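Local structure of Two-component system sensor histidine kinase (Bacteroides thetaiotaomicron, 3OTT) at residues S25-D30 against N283-Q288; E32-I37 against L681-D686; D47-Q52 against E677-P682. The protein probably senses saccharides outside the cell through this extracellular region and signals as a histidine kinase that uses ATP to phosphorylate protein histidine. All coordinates share one frame; numbering follows the deposited sequence.

Contact 1: S25-D30 against N283-Q288; sequences SCFLQD and NIFADQ. With TBR (hexatantalum dodecabromide), chain D.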
loop_
_atom_site.group_PDB
_atom_site.type_symbol
_atom_site.label_atom_id
_atom_site.label_comp_id
_atom_site.label_asym_id
_atom_site.label_seq_id
_atom_site.Cartn_x
_atom_site.Cartn_y
_atom_site.Cartn_z
ATOM N N SER B 25 -6.281 -14.879 29.396
ATOM C CA SER B 25 -5.971 -15.867 28.388
ATOM C C SER B 25 -5.734 -15.286 26.987
ATOM O O SER B 25 -5.337 -16.039 26.116
ATOM C CB SER B 25 -7.129 -16.842 28.314
ATOM O OG SER B 25 -8.259 -16.047 27.945
ATOM N N CYS B 26 -6.097 -14.003 26.761
ATOM C CA CYS B 26 -5.924 -13.335 25.488
ATOM C C CYS B 26 -6.130 -11.827 25.588
ATOM O O CYS B 26 -6.715 -11.338 26.560
ATOM C CB CYS B 26 -6.895 -13.866 24.448
ATOM S SG CYS B 26 -8.584 -13.808 24.963
ATOM N N PHE B 27 -5.690 -11.130 24.538
ATOM C CA PHE B 27 -5.763 -9.670 24.434
ATOM C C PHE B 27 -6.202 -9.381 23.034
ATOM O O PHE B 27 -5.805 -10.102 22.112
ATOM C CB PHE B 27 -4.412 -8.961 24.600
ATOM C CG PHE B 27 -3.742 -9.203 25.905
ATOM C CD1 PHE B 27 -2.904 -10.301 26.077
ATOM C CD2 PHE B 27 -3.950 -8.350 26.973
ATOM C CE1 PHE B 27 -2.259 -10.523 27.278
ATOM C CE2 PHE B 27 -3.340 -8.601 28.185
ATOM C CZ PHE B 27 -2.488 -9.651 28.349
ATOM N N LEU B 28 -6.987 -8.313 22.866
ATOM C CA LEU B 28 -7.331 -7.765 21.550
ATOM C C LEU B 28 -7.154 -6.292 21.646
ATOM O O LEU B 28 -7.237 -5.730 22.713
ATOM C CB LEU B 28 -8.786 -8.075 21.220
ATOM C CG LEU B 28 -9.048 -9.566 21.123
ATOM C CD1 LEU B 28 -10.547 -9.881 21.148
ATOM C CD2 LEU B 28 -8.355 -10.113 19.848
ATOM N N GLN B 29 -6.914 -5.647 20.524
ATOM C CA GLN B 29 -6.816 -4.207 20.490
ATOM C C GLN B 29 -7.693 -3.731 19.336
ATOM O O GLN B 29 -7.452 -4.132 18.187
ATOM C CB GLN B 29 -5.390 -3.797 20.225
ATOM C CG GLN B 29 -5.206 -2.319 20.409
ATOM C CD GLN B 29 -3.750 -1.866 20.282
ATOM O OE1 GLN B 29 -2.960 -2.473 19.549
ATOM N NE2 GLN B 29 -3.408 -0.778 20.980
ATOM N N ASP B 30 -8.725 -2.928 19.635
ATOM C CA ASP B 30 -9.630 -2.437 18.583
ATOM C C ASP B 30 -8.930 -1.390 17.713
ATOM O O ASP B 30 -7.806 -0.972 18.025
ATOM C CB ASP B 30 -10.984 -1.945 19.134
ATOM C CG ASP B 30 -10.848 -0.827 20.247
ATOM O OD1 ASP B 30 -10.216 0.223 20.011
ATOM O OD2 ASP B 30 -11.487 -0.950 21.322
ATOM N N ASN B 283 -0.744 -16.202 27.216
ATOM C CA ASN B 283 -0.817 -15.430 25.970
ATOM C C ASN B 283 0.142 -14.264 25.984
ATOM O O ASN B 283 0.375 -13.645 27.034
ATOM C CB ASN B 283 -2.281 -14.929 25.691
ATOM C CG ASN B 283 -2.491 -14.496 24.236
ATOM O OD1 ASN B 283 -2.470 -13.269 23.913
ATOM N ND2 ASN B 283 -2.666 -15.480 23.337
ATOM N N ILE B 284 0.713 -13.965 24.816
ATOM C CA ILE B 284 1.599 -12.848 24.652
ATOM C C ILE B 284 1.056 -12.109 23.472
ATOM O O ILE B 284 0.793 -12.682 22.391
ATOM C CB ILE B 284 3.099 -13.293 24.338
ATOM C CG1 ILE B 284 3.666 -14.253 25.406
ATOM C CG2 ILE B 284 4.038 -12.095 24.168
ATOM C CD1 ILE B 284 5.102 -14.818 25.022
ATOM N N PHE B 285 0.931 -10.797 23.636
ATOM C CA PHE B 285 0.397 -10.015 22.573
ATOM C C PHE B 285 1.232 -8.793 22.412
ATOM O O PHE B 285 1.490 -8.081 23.395
ATOM C CB PHE B 285 -1.017 -9.615 22.973
ATOM C CG PHE B 285 -1.633 -8.605 22.094
ATOM C CD1 PHE B 285 -2.005 -8.944 20.786
ATOM C CD2 PHE B 285 -1.897 -7.309 22.573
ATOM C CE1 PHE B 285 -2.626 -8.012 19.940
ATOM C CE2 PHE B 285 -2.562 -6.363 21.754
ATOM C CZ PHE B 285 -2.916 -6.716 20.424
ATOM N N ALA B 286 1.616 -8.515 21.173
ATOM C CA ALA B 286 2.356 -7.306 20.837
ATOM C C ALA B 286 1.375 -6.277 20.287
ATOM O O ALA B 286 0.694 -6.582 19.315
ATOM C CB ALA B 286 3.521 -7.634 19.770
ATOM N N ASP B 287 1.272 -5.088 20.887
ATOM C CA ASP B 287 0.219 -4.170 20.479
ATOM C C ASP B 287 0.756 -3.326 19.348
ATOM O O ASP B 287 1.921 -3.450 19.002
ATOM C CB ASP B 287 -0.317 -3.294 21.645
ATOM C CG ASP B 287 0.730 -2.348 22.249
ATOM O OD1 ASP B 287 1.795 -2.118 21.612
ATOM O OD2 ASP B 287 0.484 -1.801 23.380
ATOM N N GLN B 288 -0.081 -2.450 18.808
ATOM C CA GLN B 288 0.293 -1.554 17.693
ATOM C C GLN B 288 1.504 -0.655 17.973
ATOM O O GLN B 288 2.108 -0.122 17.058
ATOM C CB GLN B 288 -0.920 -0.702 17.273
ATOM C CG GLN B 288 -1.946 -1.493 16.445
ATOM C CD GLN B 288 -1.342 -2.017 15.111
ATOM O OE1 GLN B 288 -0.430 -1.401 14.528
ATOM N NE2 GLN B 288 -1.851 -3.149 14.638
HETATM TA TA1 TBR D . -1.065 4.002 15.112
HETATM TA TA2 TBR D . -2.049 4.269 17.658
HETATM TA TA3 TBR D . -1.380 6.599 16.149
HETATM TA TA4 TBR D . -4.068 5.956 16.743
HETATM TA TA5 TBR D . -3.063 5.665 14.149
HETATM TA TA6 TBR D . -3.646 3.391 15.643
HETATM BR BR1 TBR D . 0.171 2.908 17.122
HETATM BR BR2 TBR D . 0.865 5.748 15.008
HETATM BR BR3 TBR D . -1.273 4.560 12.606
HETATM BR BR4 TBR D . -2.110 1.784 14.287
HETATM BR BR5 TBR D . -0.438 6.096 18.544
HETATM BR BR6 TBR D . -1.769 7.948 13.969
HETATM BR BR7 TBR D . -5.218 7.034 14.653
HETATM BR BR8 TBR D . -5.955 4.185 16.587
HETATM BR BR9 TBR D . -3.816 5.333 19.259
HETATM BR BRA TBR D . -3.033 8.319 17.237
HETATM BR BRB TBR D . -4.708 3.834 13.309
HETATM BR BRC TBR D . -3.267 2.016 17.829
#
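Phe27 and Phe285 meet between the innermost strands of two neighbouring blades of a beta-propeller. The strand parts 25-29 and 283-286 run 15° from parallel, and their axes come within 6.4 Å. Side chains fill the gap. The Phe285 ring lies between the strands, with CG anti to its backbone N. Its CD2 is 3.6 Å from Phe27 CB. The carbonyl O of Phe27 sits over one face of this ring, toward the rim, and Asp287 N sits over the opposite face. Gln29 CB comes up to the ring edge, 3.8 Å from Phe285 CZ. The Phe27 ring has Asn283 OD1 at its own edge, 3.7 Å from Phe27 CD1. It also meets the ring of Trp293. Asn283 CB lies 3.3 Å from Ser25 O.

Beyond the aromatic pair the contact turns polar. Gln29 has CG anti to the backbone N (chi1 -171°), and its chain runs on extended. Its OE1 accepts a bond from Gln288 N at 3.0 Å. The bond is nearly straight, 168° at the hydrogen, and uses a lone pair in the carbonyl plane. NE2 of the same amide bonds Gly33 O, so both ends of the group are held. The Gln288 side chain is bent at chi2 and reaches the tantalum bromide cluster, with Gln288 OE1 3.6 Å from TBR BR4.

The chemistry implies a seam of mainly apolar packing between blades. One side-chain-to-backbone bond pins it at the end near the cluster, where the Gln29 amide has a fixed orientation.

Contact 2: E32-I37 against L681-D686; sequences EGLIWI and LPYSLD. With TBR (hexatantalum dodecabromide), chain D.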
loop_
_atom_site.group_PDB
_atom_site.type_symbol
_atom_site.label_atom_id
_atom_site.label_comp_id
_atom_site.label_asym_id
_atom_site.label_seq_id
_atom_site.Cartn_x
_atom_site.Cartn_y
_atom_site.Cartn_z
ATOM N N GLU B 32 -9.126 1.574 17.268
ATOM C CA GLU B 32 -8.926 2.913 17.865
ATOM C C GLU B 32 -7.990 2.786 19.073
ATOM O O GLU B 32 -7.808 3.709 19.812
ATOM C CB GLU B 32 -10.297 3.578 18.189
ATOM C CG GLU B 32 -11.124 3.870 16.881
ATOM C CD GLU B 32 -12.666 4.000 17.059
ATOM O OE1 GLU B 32 -13.212 5.106 16.752
ATOM O OE2 GLU B 32 -13.333 2.993 17.446
ATOM N N GLY B 33 -7.358 1.620 19.238
ATOM C CA GLY B 33 -6.283 1.464 20.244
ATOM C C GLY B 33 -6.634 1.020 21.659
ATOM O O GLY B 33 -5.739 0.836 22.469
ATOM N N LEU B 34 -7.894 0.771 21.983
ATOM C CA LEU B 34 -8.197 0.265 23.349
ATOM C C LEU B 34 -7.854 -1.222 23.532
ATOM O O LEU B 34 -8.204 -2.071 22.700
ATOM C CB LEU B 34 -9.691 0.444 23.680
ATOM C CG LEU B 34 -10.204 0.927 25.081
ATOM C CD1 LEU B 34 -11.781 0.841 25.244
ATOM C CD2 LEU B 34 -9.715 0.151 26.166
ATOM N N ILE B 35 -7.223 -1.563 24.645
ATOM C CA ILE B 35 -6.950 -2.962 24.956
ATOM C C ILE B 35 -8.104 -3.670 25.663
ATOM O O ILE B 35 -8.639 -3.165 26.656
ATOM C CB ILE B 35 -5.719 -3.023 25.830
ATOM C CG1 ILE B 35 -4.529 -2.461 25.035
ATOM C CG2 ILE B 35 -5.503 -4.424 26.306
ATOM C CD1 ILE B 35 -4.008 -3.420 24.015
ATOM N N TRP B 36 -8.451 -4.840 25.162
ATOM C CA TRP B 36 -9.454 -5.724 25.720
ATOM C C TRP B 36 -8.777 -7.001 26.197
ATOM O O TRP B 36 -7.843 -7.495 25.544
ATOM C CB TRP B 36 -10.503 -6.078 24.647
ATOM C CG TRP B 36 -11.219 -4.845 24.130
ATOM C CD1 TRP B 36 -10.802 -4.015 23.095
ATOM C CD2 TRP B 36 -12.446 -4.303 24.591
ATOM N NE1 TRP B 36 -11.685 -3.008 22.911
ATOM C CE2 TRP B 36 -12.719 -3.162 23.808
ATOM C CE3 TRP B 36 -13.368 -4.680 25.574
ATOM C CZ2 TRP B 36 -13.848 -2.374 24.010
ATOM C CZ3 TRP B 36 -14.499 -3.900 25.770
ATOM C CH2 TRP B 36 -14.715 -2.748 25.003
ATOM N N ILE B 37 -9.299 -7.580 27.293
ATOM C CA ILE B 37 -8.664 -8.659 28.041
ATOM C C ILE B 37 -9.679 -9.784 28.278
ATOM O O ILE B 37 -10.717 -9.558 28.876
ATOM C CB ILE B 37 -8.134 -8.092 29.446
ATOM C CG1 ILE B 37 -7.230 -6.870 29.259
ATOM C CG2 ILE B 37 -7.468 -9.160 30.324
ATOM C CD1 ILE B 37 -7.039 -5.964 30.582
ATOM N N LEU B 681 -4.943 6.745 26.399
ATOM C CA LEU B 681 -4.331 5.393 26.179
ATOM C C LEU B 681 -2.821 5.438 26.371
ATOM O O LEU B 681 -2.095 5.154 25.457
ATOM C CB LEU B 681 -4.636 4.845 24.774
ATOM C CG LEU B 681 -6.100 4.788 24.260
ATOM C CD1 LEU B 681 -6.063 4.196 22.800
ATOM C CD2 LEU B 681 -7.051 3.996 25.107
ATOM N N PRO B 682 -2.350 5.856 27.546
ATOM C CA PRO B 682 -0.912 6.030 27.727
ATOM C C PRO B 682 -0.135 4.692 28.049
ATOM O O PRO B 682 0.775 4.654 28.866
ATOM C CB PRO B 682 -0.845 7.016 28.886
ATOM C CG PRO B 682 -2.043 6.639 29.760
ATOM C CD PRO B 682 -3.121 6.184 28.766
ATOM N N TYR B 683 -0.460 3.619 27.347
ATOM C CA TYR B 683 0.275 2.363 27.477
ATOM C C TYR B 683 1.794 2.507 27.441
ATOM O O TYR B 683 2.495 1.872 28.239
ATOM C CB TYR B 683 -0.153 1.394 26.384
ATOM C CG TYR B 683 -1.650 1.180 26.350
ATOM C CD1 TYR B 683 -2.379 0.922 27.523
ATOM C CD2 TYR B 683 -2.347 1.286 25.153
ATOM C CE1 TYR B 683 -3.773 0.769 27.498
ATOM C CE2 TYR B 683 -3.723 1.144 25.104
ATOM C CZ TYR B 683 -4.435 0.860 26.290
ATOM O OH TYR B 683 -5.809 0.683 26.194
ATOM N N SER B 684 2.315 3.308 26.513
ATOM C CA SER B 684 3.752 3.358 26.311
ATOM C C SER B 684 4.517 4.322 27.220
ATOM O O SER B 684 5.708 4.507 27.031
ATOM C CB SER B 684 4.055 3.642 24.847
ATOM O OG SER B 684 3.395 2.693 24.008
ATOM N N LEU B 685 3.876 4.881 28.238
ATOM C CA LEU B 685 4.431 6.056 28.927
ATOM C C LEU B 685 4.967 5.738 30.309
ATOM O O LEU B 685 4.304 5.082 31.085
ATOM C CB LEU B 685 3.335 7.122 29.069
ATOM C CG LEU B 685 2.860 7.851 27.813
ATOM C CD1 LEU B 685 1.932 9.058 28.123
ATOM C CD2 LEU B 685 4.099 8.311 27.083
ATOM N N ASP B 686 6.168 6.191 30.635
ATOM C CA ASP B 686 6.574 6.173 32.035
ATOM C C ASP B 686 5.659 7.150 32.797
ATOM O O ASP B 686 4.798 6.716 33.573
ATOM C CB ASP B 686 8.082 6.483 32.160
ATOM C CG ASP B 686 8.974 5.283 31.697
ATOM O OD1 ASP B 686 8.427 4.172 31.417
ATOM O OD2 ASP B 686 10.213 5.441 31.623
HETATM TA TA1 TBR D . -1.065 4.002 15.112
HETATM TA TA2 TBR D . -2.049 4.269 17.658
HETATM TA TA3 TBR D . -1.380 6.599 16.149
HETATM TA TA4 TBR D . -4.068 5.956 16.743
HETATM TA TA5 TBR D . -3.063 5.665 14.149
HETATM TA TA6 TBR D . -3.646 3.391 15.643
HETATM BR BR1 TBR D . 0.171 2.908 17.122
HETATM BR BR2 TBR D . 0.865 5.748 15.008
HETATM BR BR3 TBR D . -1.273 4.560 12.606
HETATM BR BR4 TBR D . -2.110 1.784 14.287
HETATM BR BR5 TBR D . -0.438 6.096 18.544
HETATM BR BR6 TBR D . -1.769 7.948 13.969
HETATM BR BR7 TBR D . -5.218 7.034 14.653
HETATM BR BR8 TBR D . -5.955 4.185 16.587
HETATM BR BR9 TBR D . -3.816 5.333 19.259
HETATM BR BRA TBR D . -3.033 8.319 17.237
HETATM BR BRB TBR D . -4.708 3.834 13.309
HETATM BR BRC TBR D . -3.267 2.016 17.829
#
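Glu32 and Gly33 lie against Leu681 where the first beta-propeller meets the C-terminal beta-sandwich, which belongs to the Y_Y_Y family. Segment 32-37 is a loop that enters the second strand of a propeller blade. Segment 681-686 holds a type I beta turn, Pro682 to Leu685, closed by a bond from Leu685 N to Pro682 O.

The carbonyl O of Glu32 is 3.5 Å from Leu681 CD1. Glu32 OE2 bonds the hydroxyl of Tyr661, and Glu32 CA lies 3.5 Å from TBR BR8 of the tantalum bromide cluster. Gly33 comes next, with a positive phi of 90°. It has no side chain, and Leu681 CD1 packs close over its peptide, 3.4 Å from Gly33 O. That oxygen also lies in the plane of the Tyr683 ring, at its edge, 3.3 Å from Tyr683 CE2. Leu34 adds looser contacts: its CG is 4.4 Å from Leu681 CD2, and its CD2 approaches the Tyr683 hydroxyl.

Ile35 then begins the strand and makes the polar link. In Tyr683, chi1 (-54°) sets CG anti to the carbonyl carbon. The hydroxyl at the far end of the ring meets the strand. The Ile35 side chain runs alongside the Tyr683 side chain with the opposite sense, and Ile35 CG1 is 3.6 Å from Tyr683 CZ. Trp293 meets the same ring edge-to-face. The phenol thus joins two blades and the sandwich. Its oxygen also bonds Tyr46 O on the adjacent strand, and Ile35 N donates to Tyr683 OH over 3.1 Å, with 162° at the hydrogen.

Contact 3: D47-Q52 against E677-P682; sequences DGYSTQ and ELSDLP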
loop_
_atom_site.group_PDB
_atom_site.type_symbol
_atom_site.label_atom_id
_atom_site.label_comp_id
_atom_site.label_asym_id
_atom_site.label_seq_id
_atom_site.Cartn_x
_atom_site.Cartn_y
_atom_site.Cartn_z
ATOM N N ASP B 47 -7.721 0.979 30.023
ATOM C CA ASP B 47 -7.466 2.215 29.280
ATOM C C ASP B 47 -6.148 2.864 29.663
ATOM O O ASP B 47 -5.919 4.032 29.327
ATOM C CB ASP B 47 -8.610 3.221 29.517
ATOM C CG ASP B 47 -8.719 3.675 30.997
ATOM O OD1 ASP B 47 -7.855 3.254 31.821
ATOM O OD2 ASP B 47 -9.641 4.488 31.316
ATOM N N GLY B 48 -5.308 2.150 30.395
ATOM C CA GLY B 48 -4.034 2.686 30.792
ATOM C C GLY B 48 -4.063 3.292 32.195
ATOM O O GLY B 48 -3.027 3.638 32.700
ATOM N N TYR B 49 -5.253 3.408 32.811
ATOM C CA TYR B 49 -5.429 3.927 34.175
ATOM C C TYR B 49 -6.064 2.862 35.037
ATOM O O TYR B 49 -5.528 2.545 36.066
ATOM C CB TYR B 49 -6.345 5.178 34.184
ATOM C CG TYR B 49 -5.675 6.408 33.602
ATOM C CD1 TYR B 49 -5.611 6.623 32.209
ATOM C CD2 TYR B 49 -5.079 7.356 34.446
ATOM C CE1 TYR B 49 -4.990 7.770 31.700
ATOM C CE2 TYR B 49 -4.475 8.504 33.940
ATOM C CZ TYR B 49 -4.414 8.693 32.569
ATOM O OH TYR B 49 -3.800 9.847 32.110
ATOM N N SER B 50 -7.211 2.313 34.624
ATOM C CA SER B 50 -7.843 1.253 35.386
ATOM C C SER B 50 -8.479 0.221 34.466
ATOM O O SER B 50 -8.706 0.488 33.290
ATOM C CB SER B 50 -8.916 1.815 36.307
ATOM O OG SER B 50 -9.890 2.471 35.543
ATOM N N THR B 51 -8.756 -0.948 35.039
ATOM C CA THR B 51 -9.493 -1.998 34.393
ATOM C C THR B 51 -10.988 -1.797 34.542
ATOM O O THR B 51 -11.455 -1.224 35.516
ATOM C CB THR B 51 -9.088 -3.394 34.908
ATOM O OG1 THR B 51 -9.464 -3.514 36.286
ATOM C CG2 THR B 51 -7.582 -3.595 34.782
ATOM N N GLN B 52 -11.744 -2.285 33.579
ATOM C CA GLN B 52 -13.189 -2.190 33.649
ATOM C C GLN B 52 -13.843 -3.499 33.141
ATOM O O GLN B 52 -13.507 -4.018 32.065
ATOM C CB GLN B 52 -13.662 -0.963 32.812
ATOM C CG GLN B 52 -15.144 -0.685 32.873
ATOM C CD GLN B 52 -15.550 0.540 32.020
ATOM O OE1 GLN B 52 -16.474 0.485 31.216
ATOM N NE2 GLN B 52 -14.839 1.619 32.186
ATOM N N GLU B 677 -14.484 9.277 33.510
ATOM C CA GLU B 677 -13.066 8.943 33.392
ATOM C C GLU B 677 -12.642 9.201 31.980
ATOM O O GLU B 677 -13.388 8.965 31.061
ATOM C CB GLU B 677 -12.782 7.485 33.757
ATOM C CG GLU B 677 -12.975 7.258 35.235
ATOM C CD GLU B 677 -12.884 5.813 35.626
ATOM O OE1 GLU B 677 -12.590 4.959 34.748
ATOM O OE2 GLU B 677 -13.131 5.533 36.818
ATOM N N LEU B 678 -11.409 9.628 31.825
ATOM C CA LEU B 678 -10.869 10.038 30.526
ATOM C C LEU B 678 -9.556 9.274 30.310
ATOM O O LEU B 678 -8.876 8.921 31.278
ATOM C CB LEU B 678 -10.624 11.572 30.515
ATOM C CG LEU B 678 -9.496 12.094 31.414
ATOM C CD1 LEU B 678 -8.134 12.154 30.687
ATOM C CD2 LEU B 678 -9.826 13.455 31.925
ATOM N N SER B 679 -9.172 9.035 29.074
ATOM C CA SER B 679 -7.821 8.498 28.842
ATOM C C SER B 679 -7.348 8.825 27.437
ATOM O O SER B 679 -8.153 8.867 26.510
ATOM C CB SER B 679 -7.828 6.974 29.050
ATOM O OG SER B 679 -6.622 6.398 28.580
ATOM N N ASP B 680 -6.056 9.021 27.260
ATOM C CA ASP B 680 -5.468 9.092 25.944
ATOM C C ASP B 680 -4.632 7.810 25.668
ATOM O O ASP B 680 -3.747 7.792 24.803
ATOM C CB ASP B 680 -4.613 10.344 25.809
ATOM C CG ASP B 680 -3.436 10.416 26.849
ATOM O OD1 ASP B 680 -3.307 9.575 27.802
ATOM O OD2 ASP B 680 -2.631 11.384 26.714
ATOM N N LEU B 681 -4.943 6.745 26.399
ATOM C CA LEU B 681 -4.331 5.393 26.179
ATOM C C LEU B 681 -2.821 5.438 26.371
ATOM O O LEU B 681 -2.095 5.154 25.457
ATOM C CB LEU B 681 -4.636 4.845 24.774
ATOM C CG LEU B 681 -6.100 4.788 24.260
ATOM C CD1 LEU B 681 -6.063 4.196 22.800
ATOM C CD2 LEU B 681 -7.051 3.996 25.107
ATOM N N PRO B 682 -2.350 5.856 27.546
ATOM C CA PRO B 682 -0.912 6.030 27.727
ATOM C C PRO B 682 -0.135 4.692 28.049
ATOM O O PRO B 682 0.775 4.654 28.866
ATOM C CB PRO B 682 -0.845 7.016 28.886
ATOM C CG PRO B 682 -2.043 6.639 29.760
ATOM C CD PRO B 682 -3.121 6.184 28.766
HETATM O O HOH W 1 -10.032 4.886 33.980
#
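Ser679 carries its OG anti to the backbone N (chi1 168°), which points the hydroxyl at the Asp47 carbonyl. Asp47 places CG between its backbone N and carbonyl carbon (chi1 64°), and the carboxylate turns OD1 to two backbone N-H groups of its own turn. These two torsions set up the join between the turn 47-50 of a propeller blade and the end of strand 674-679 in the C-terminal sandwich.

Ser679 OG donates to Asp47 O over 2.6 Å, in the carbonyl plane. It also accepts from Leu681 N at 2.8 Å, forming an ST turn. Asp47 OD1 takes two bonds. Tyr49 N reaches it on the anti side at 2.8 Å, making an Asx turn, and Ser50 N reaches it on the syn side at 3.0 Å. Gly48 bridges the turn with a positive phi and no side chain, close to the Pro682 ring. The Tyr49 ring has Ser679 OG at its edge, in plane. It crosses Pro682 at about a right angle, with Tyr49 CE1 3.7 Å from Pro682 CG. Lys688 adds a cation-pi contact to the same ring.

A water lies among three side chains. It donates to Asp47 OD2 at 2.7 Å and to Glu677 OE1 at 2.7 Å, and accepts from Ser50 OG. Glu677 OE2 forms a salt bridge with Arg711, and Asp47 OD2 also bonds Thr639.

Each of the two turns is thus held by bonding to its own side chain, and the serine hydroxyl couples them. The carboxylate atoms Asp47 OD2 and Glu677 OE1 are 4.5 Å apart. The bridging water and Arg711 probably temper their repulsion within this buried joint.

Overall arrangement
From the N terminus, strand 24-29 enters contact 1, which closes a loop of about 250 residues. This brings the first and last blades of the N-terminal propeller side by side. The next strand of the same blade, 35-39, enters contact 2, and the turn before its last strand enters contact 3. Both close much longer loops that take in the second propeller. They end on the shared residues Leu681 and Pro682. Contact 1 crosses both. Contacts 2 and 3 have centres about 7 Å apart and form one joint between blade and sandwich. Contacts 1 and 2 touch through neighbouring strands, and both reach the tantalum bromide cluster.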